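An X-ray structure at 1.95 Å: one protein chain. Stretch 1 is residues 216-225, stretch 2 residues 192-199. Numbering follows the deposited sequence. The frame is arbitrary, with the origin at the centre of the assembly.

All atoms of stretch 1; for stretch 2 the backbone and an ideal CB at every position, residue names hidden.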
ATOM      1  N   HIS A 216       8.527   0.686  15.308  1.00 22.24           N
ATOM      2  CA  HIS A 216       7.929   1.953  15.717  1.00 23.83           C
ATOM      3  C   HIS A 216       6.758   1.824  16.699  1.00 26.21           C
ATOM      4  O   HIS A 216       6.869   2.226  17.856  1.00 28.52           O
ATOM      5  CB  HIS A 216       7.531   2.778  14.490  1.00 25.83           C
ATOM      6  CG  HIS A 216       8.692   3.137  13.613  1.00 32.46           C
ATOM      7  ND1 HIS A 216       9.293   2.229  12.769  1.00 40.31           N
ATOM      8  CD2 HIS A 216       9.372   4.298  13.463  1.00 33.53           C
ATOM      9  CE1 HIS A 216      10.291   2.815  12.132  1.00 38.71           C
ATOM     10  NE2 HIS A 216      10.360   4.072  12.533  1.00 39.66           N
ATOM     11  N   LEU A 217       5.640   1.275  16.244  1.00 20.70           N
ATOM     12  CA  LEU A 217       4.457   1.191  17.089  1.00 21.23           C
ATOM     13  C   LEU A 217       4.658   0.296  18.318  1.00 24.27           C
ATOM     14  O   LEU A 217       4.164   0.604  19.407  1.00 23.95           O
ATOM     15  CB  LEU A 217       3.259   0.717  16.274  1.00 20.34           C
ATOM     16  CG  LEU A 217       2.865   1.598  15.091  1.00 24.28           C
ATOM     17  CD1 LEU A 217       1.832   0.887  14.226  1.00 19.44           C
ATOM     18  CD2 LEU A 217       2.331   2.917  15.583  1.00 23.66           C
ATOM     19  N   ALA A 218       5.388  -0.803  18.154  1.00 19.50           N
ATOM     20  CA  ALA A 218       5.482  -1.808  19.211  1.00 25.15           C
ATOM     21  C   ALA A 218       6.227  -1.288  20.428  1.00 31.65           C
ATOM     22  O   ALA A 218       5.990  -1.748  21.543  1.00 32.54           O
ATOM     23  CB  ALA A 218       6.154  -3.087  18.704  1.00 20.90           C
ATOM     24  N   LYS A 219       7.134  -0.339  20.204  1.00 34.76           N
ATOM     25  CA  LYS A 219       7.951   0.219  21.274  1.00 37.64           C
ATOM     26  C   LYS A 219       7.107   1.053  22.230  1.00 32.33           C
ATOM     27  O   LYS A 219       7.543   1.391  23.329  1.00 29.01           O
ATOM     28  CB  LYS A 219       9.126   1.012  20.689  1.00 43.98           C
ATOM     29  CG  LYS A 219      10.165   0.088  20.039  1.00 53.95           C
ATOM     30  CD  LYS A 219      11.297   0.823  19.336  1.00 57.40           C
ATOM     31  CE  LYS A 219      12.337  -0.179  18.840  1.00 56.15           C
ATOM     32  NZ  LYS A 219      13.233   0.368  17.782  1.00 55.33           N
ATOM     33  N   HIS A 220       5.879   1.345  21.814  1.00 32.55           N
ATOM     34  CA  HIS A 220       4.928   2.081  22.643  1.00 33.88           C
ATOM     35  C   HIS A 220       3.716   1.237  23.010  1.00 29.48           C
ATOM     36  O   HIS A 220       2.705   1.759  23.489  1.00 30.01           O
ATOM     37  CB  HIS A 220       4.470   3.344  21.920  1.00 36.65           C
ATOM     38  CG  HIS A 220       5.565   4.333  21.685  1.00 37.97           C
ATOM     39  ND1 HIS A 220       6.268   4.399  20.499  1.00 45.32           N
ATOM     40  CD2 HIS A 220       6.087   5.288  22.486  1.00 35.69           C
ATOM     41  CE1 HIS A 220       7.172   5.357  20.580  1.00 39.21           C
ATOM     42  NE2 HIS A 220       7.083   5.914  21.774  1.00 36.18           N
ATOM     43  N   ASP A 221       3.820  -0.066  22.770  1.00 26.73           N
ATOM     44  CA  ASP A 221       2.710  -0.996  22.986  1.00 32.13           C
ATOM     45  C   ASP A 221       1.445  -0.626  22.202  1.00 29.05           C
ATOM     46  O   ASP A 221       0.352  -1.021  22.573  1.00 24.91           O
ATOM     47  CB  ASP A 221       2.402  -1.141  24.476  1.00 34.75           C
ATOM     48  CG  ASP A 221       3.509  -1.851  25.229  1.00 42.71           C
ATOM     49  OD1 ASP A 221       3.942  -2.938  24.785  1.00 41.03           O
ATOM     50  OD2 ASP A 221       3.957  -1.317  26.261  1.00 46.16           O
ATOM     51  N   ILE A 222       1.610   0.120  21.117  1.00 21.21           N
ATOM     52  CA  ILE A 222       0.509   0.421  20.217  1.00 21.33           C
ATOM     53  C   ILE A 222       0.285  -0.727  19.228  1.00 24.36           C
ATOM     54  O   ILE A 222       1.156  -1.048  18.408  1.00 26.34           O
ATOM     55  CB  ILE A 222       0.759   1.727  19.430  1.00 19.66           C
ATOM     56  CG1 ILE A 222       0.888   2.912  20.385  1.00 24.64           C
ATOM     57  CG2 ILE A 222      -0.377   1.975  18.411  1.00 18.90           C
ATOM     58  CD1 ILE A 222       1.125   4.208  19.682  1.00 24.57           C
ATOM     59  N   ALA A 223      -0.884  -1.345  19.313  1.00 24.22           N
ATOM     60  CA  ALA A 223      -1.253  -2.404  18.391  1.00 23.31           C
ATOM     61  C   ALA A 223      -1.453  -1.866  16.979  1.00 26.76           C
ATOM     62  O   ALA A 223      -1.916  -0.743  16.786  1.00 26.92           O
ATOM     63  CB  ALA A 223      -2.506  -3.121  18.869  1.00 22.09           C
ATOM     64  N   MET A 224      -1.108  -2.679  15.987  1.00 24.73           N
ATOM     65  CA  MET A 224      -1.335  -2.291  14.608  1.00 19.92           C
ATOM     66  C   MET A 224      -2.360  -3.210  13.984  1.00 19.92           C
ATOM     67  O   MET A 224      -2.255  -4.422  14.089  1.00 19.45           O
ATOM     68  CB  MET A 224      -0.035  -2.316  13.804  1.00 18.98           C
ATOM     69  CG  MET A 224      -0.251  -2.071  12.321  1.00 18.19           C
ATOM     70  SD  MET A 224       1.263  -1.920  11.363  1.00 19.58           S
ATOM     71  CE  MET A 224       1.664  -3.631  11.052  1.00 16.68           C
ATOM     72  N   LEU A 225      -3.353  -2.629  13.328  1.00 19.64           N
ATOM     73  CA  LEU A 225      -4.401  -3.413  12.701  1.00 20.28           C
ATOM     74  C   LEU A 225      -4.419  -3.064  11.228  1.00 24.17           C
ATOM     75  O   LEU A 225      -4.892  -2.001  10.852  1.00 17.12           O
ATOM     76  CB  LEU A 225      -5.748  -3.096  13.341  1.00 17.50           C
ATOM     77  CG  LEU A 225      -6.960  -3.863  12.827  1.00 28.32           C
ATOM     78  CD1 LEU A 225      -6.744  -5.354  13.026  1.00 33.65           C
ATOM     79  CD2 LEU A 225      -8.212  -3.405  13.555  1.00 23.55           C
ATOM     80  N   UNK A 192      -5.563  -4.324  27.653  1.00 37.15           N
ATOM     81  CA  UNK A 192      -6.020  -3.713  26.397  1.00 38.11           C
ATOM     82  C   UNK A 192      -5.092  -2.586  25.943  1.00 37.32           C
ATOM     83  O   UNK A 192      -4.762  -1.706  26.736  1.00 34.35           O
ATOM     84  CB  UNK A 192      -7.443  -3.176  26.559  1.00 38.11           C
ATOM     85  N   UNK A 193      -4.669  -2.630  24.680  1.00 32.92           N
ATOM     86  CA  UNK A 193      -3.685  -1.683  24.159  1.00 24.97           C
ATOM     87  C   UNK A 193      -4.297  -0.706  23.168  1.00 25.13           C
ATOM     88  O   UNK A 193      -5.216  -1.067  22.409  1.00 23.99           O
ATOM     89  CB  UNK A 193      -2.532  -2.436  23.493  1.00 24.97           C
ATOM     90  N   UNK A 194      -3.761   0.525  23.136  1.00 24.27           N
ATOM     91  CA  UNK A 194      -4.148   1.488  22.105  1.00 25.46           C
ATOM     92  C   UNK A 194      -3.843   0.885  20.745  1.00 26.95           C
ATOM     93  O   UNK A 194      -2.949   0.028  20.641  1.00 29.66           O
ATOM     94  CB  UNK A 194      -3.423   2.823  22.286  1.00 25.46           C
ATOM     95  N   UNK A 195      -4.578   1.299  19.719  1.00 20.39           N
ATOM     96  CA  UNK A 195      -4.467   0.637  18.413  1.00 19.52           C
ATOM     97  C   UNK A 195      -4.525   1.636  17.275  1.00 22.69           C
ATOM     98  O   UNK A 195      -5.237   2.642  17.352  1.00 25.55           O
ATOM     99  CB  UNK A 195      -5.577  -0.402  18.243  1.00 19.52           C
ATOM    100  N   UNK A 196      -3.757   1.382  16.224  1.00 19.79           N
ATOM    101  CA  UNK A 196      -3.902   2.165  15.015  1.00 17.10           C
ATOM    102  C   UNK A 196      -4.341   1.273  13.860  1.00 20.99           C
ATOM    103  O   UNK A 196      -3.769   0.211  13.641  1.00 24.76           O
ATOM    104  CB  UNK A 196      -2.592   2.880  14.677  1.00 17.10           C
ATOM    105  N   UNK A 197      -5.373   1.695  13.143  1.00 17.74           N
ATOM    106  CA  UNK A 197      -5.786   1.008  11.938  1.00 16.02           C
ATOM    107  C   UNK A 197      -4.943   1.606  10.823  1.00 27.81           C
ATOM    108  O   UNK A 197      -4.797   2.826  10.753  1.00 17.19           O
ATOM    109  CB  UNK A 197      -7.286   1.149  11.673  1.00 16.02           C
ATOM    110  N   UNK A 198      -4.356   0.754   9.982  1.00 19.26           N
ATOM    111  CA  UNK A 198      -3.388   1.208   8.991  1.00 15.08           C
ATOM    112  C   UNK A 198      -3.723   0.662   7.613  1.00 23.41           C
ATOM    113  O   UNK A 198      -3.940  -0.538   7.473  1.00 27.27           O
ATOM    114  CB  UNK A 198      -1.973   0.789   9.394  1.00 15.08           C
ATOM    115  N   UNK A 199      -3.774   1.536   6.602  1.00 17.77           N
ATOM    116  CA  UNK A 199      -3.914   1.091   5.213  1.00 25.78           C
ATOM    117  C   UNK A 199      -2.909   1.752   4.261  1.00 24.63           C
ATOM    118  O   UNK A 199      -2.708   2.963   4.317  1.00 19.12           O
ATOM    119  CB  UNK A 199      -5.336   1.375   4.726  1.00 25.78           C
TER

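Stretch 1 leaves a helical turn, passes through a loop and becomes a strand at Ala-223; stretch 2 runs parallel beside it, the backbone sets the register, and the side chains of the paired positions, 195 to 197, alternate between the two faces.

Position 192 has nothing of stretch 1 within 5.5 Å of its ideal CB. Its phi of -58° and psi of 130° suit many residues, proline among them, and Pro-192 is deposited, making no contact.

At 193 the CB points toward the loop, its ideal position 3.3 Å from Asp-221 O. A polar or aromatic side chain that could lie along the aspartate would fit. The residue is His-193, chi1 m, whose ND1 comes 3.7 Å from Asp-221 CB; ND1 and Asp-221 O are near, but the angle is too poor for a hydrogen bond.

Position 194 offers its carbonyl to Ala-223 N, while its own nitrogen has no partner in stretch 1. With phi at -58° and CB sideways, near Ile-222 CG1, a compact apolar residue or proline suits. Pro-194 gives up no cross-strand bond: its O accepts from Ala-223 N at 2.8 Å, and its CG lies 4.1 Å from Ile-222 CG1.

Position 195 pairs with Ala-223, and CB shares the face of Ala-223 and Leu-225. Beside so small a neighbour, a beta-branched or other apolar side chain has room. Val-195, chi1 p, sets CG2 3.9 Å from Ala-223 CB and 4.1 Å from Leu-225 CB.

At 196 the CB turns to the other face, that of Met-224, with Ile-222 CG2 and Leu-217 CD1 nearby. This apolar hollow calls for valine, isoleucine or perhaps leucine. Val-196 CG2 packs against Leu-217 CD1 at 3.5 Å, and both methyls lie against Ile-222 CG2, CG1 at 3.9 Å. Its backbone bonds twice, N to Ala-223 O and O from Leu-225 N, both 2.9 Å.

Position 197 returns to the face of Leu-225, where an aliphatic side chain would extend the row begun at 195. Ile-197 sets CG1 4.2 Å from Leu-225 CD2, and its CA lies 3.3 Å from Leu-225 O.

At 198 CB points toward stretch 1, 4.4 Å from Met-224 CG; several apolar residues would do. Val-198, chi1 t, packs CG2 3.9 Å from Met-224 CG, while its N donates to Leu-225 O at 2.9 Å.

At 199 CB points away, so stretch 1 sets no preference; Ser-199 makes no contact with it.

Stretch 2 192-199: PHPVVIVS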
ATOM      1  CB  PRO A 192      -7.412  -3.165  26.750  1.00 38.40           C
ATOM      2  CG  PRO A 192      -7.532  -3.299  28.258  1.00 36.41           C
ATOM      3  CD  PRO A 192      -6.646  -4.422  28.643  1.00 33.61           C
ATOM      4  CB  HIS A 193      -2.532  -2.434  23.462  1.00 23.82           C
ATOM      5  CG  HIS A 193      -1.658  -3.194  24.404  1.00 34.63           C
ATOM      6  ND1 HIS A 193      -0.919  -2.577  25.389  1.00 36.55           N
ATOM      7  CD2 HIS A 193      -1.412  -4.521  24.521  1.00 34.11           C
ATOM      8  CE1 HIS A 193      -0.256  -3.492  26.076  1.00 37.41           C
ATOM      9  NE2 HIS A 193      -0.534  -4.677  25.568  1.00 36.21           N
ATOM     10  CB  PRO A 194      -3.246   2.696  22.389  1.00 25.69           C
ATOM     11  CG  PRO A 194      -2.096   2.136  23.152  1.00 33.32           C
ATOM     12  CD  PRO A 194      -2.660   1.024  23.978  1.00 26.47           C
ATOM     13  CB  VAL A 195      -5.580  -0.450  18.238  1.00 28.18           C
ATOM     14  CG1 VAL A 195      -6.976   0.176  18.249  1.00 28.14           C
ATOM     15  CG2 VAL A 195      -5.351  -1.285  16.970  1.00 29.28           C
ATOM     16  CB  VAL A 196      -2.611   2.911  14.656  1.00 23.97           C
ATOM     17  CG1 VAL A 196      -2.333   3.991  15.676  1.00 17.81           C
ATOM     18  CG2 VAL A 196      -1.447   1.951  14.592  1.00 20.73           C
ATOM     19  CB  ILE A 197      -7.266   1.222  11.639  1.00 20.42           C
ATOM     20  CG1 ILE A 197      -8.114   0.778  12.841  1.00 19.01           C
ATOM     21  CG2 ILE A 197      -7.656   0.440  10.372  1.00 16.02           C
ATOM     22  CD1 ILE A 197      -9.552   1.231  12.793  1.00 22.47           C
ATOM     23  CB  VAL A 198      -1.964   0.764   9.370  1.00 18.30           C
ATOM     24  CG1 VAL A 198      -0.956   1.295   8.371  1.00 21.69           C
ATOM     25  CG2 VAL A 198      -1.615   1.217  10.787  1.00 25.48           C
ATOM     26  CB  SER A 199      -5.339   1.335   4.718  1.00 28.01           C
ATOM     27  OG  SER A 199      -6.242   0.466   5.371  1.00 27.34           O
TER
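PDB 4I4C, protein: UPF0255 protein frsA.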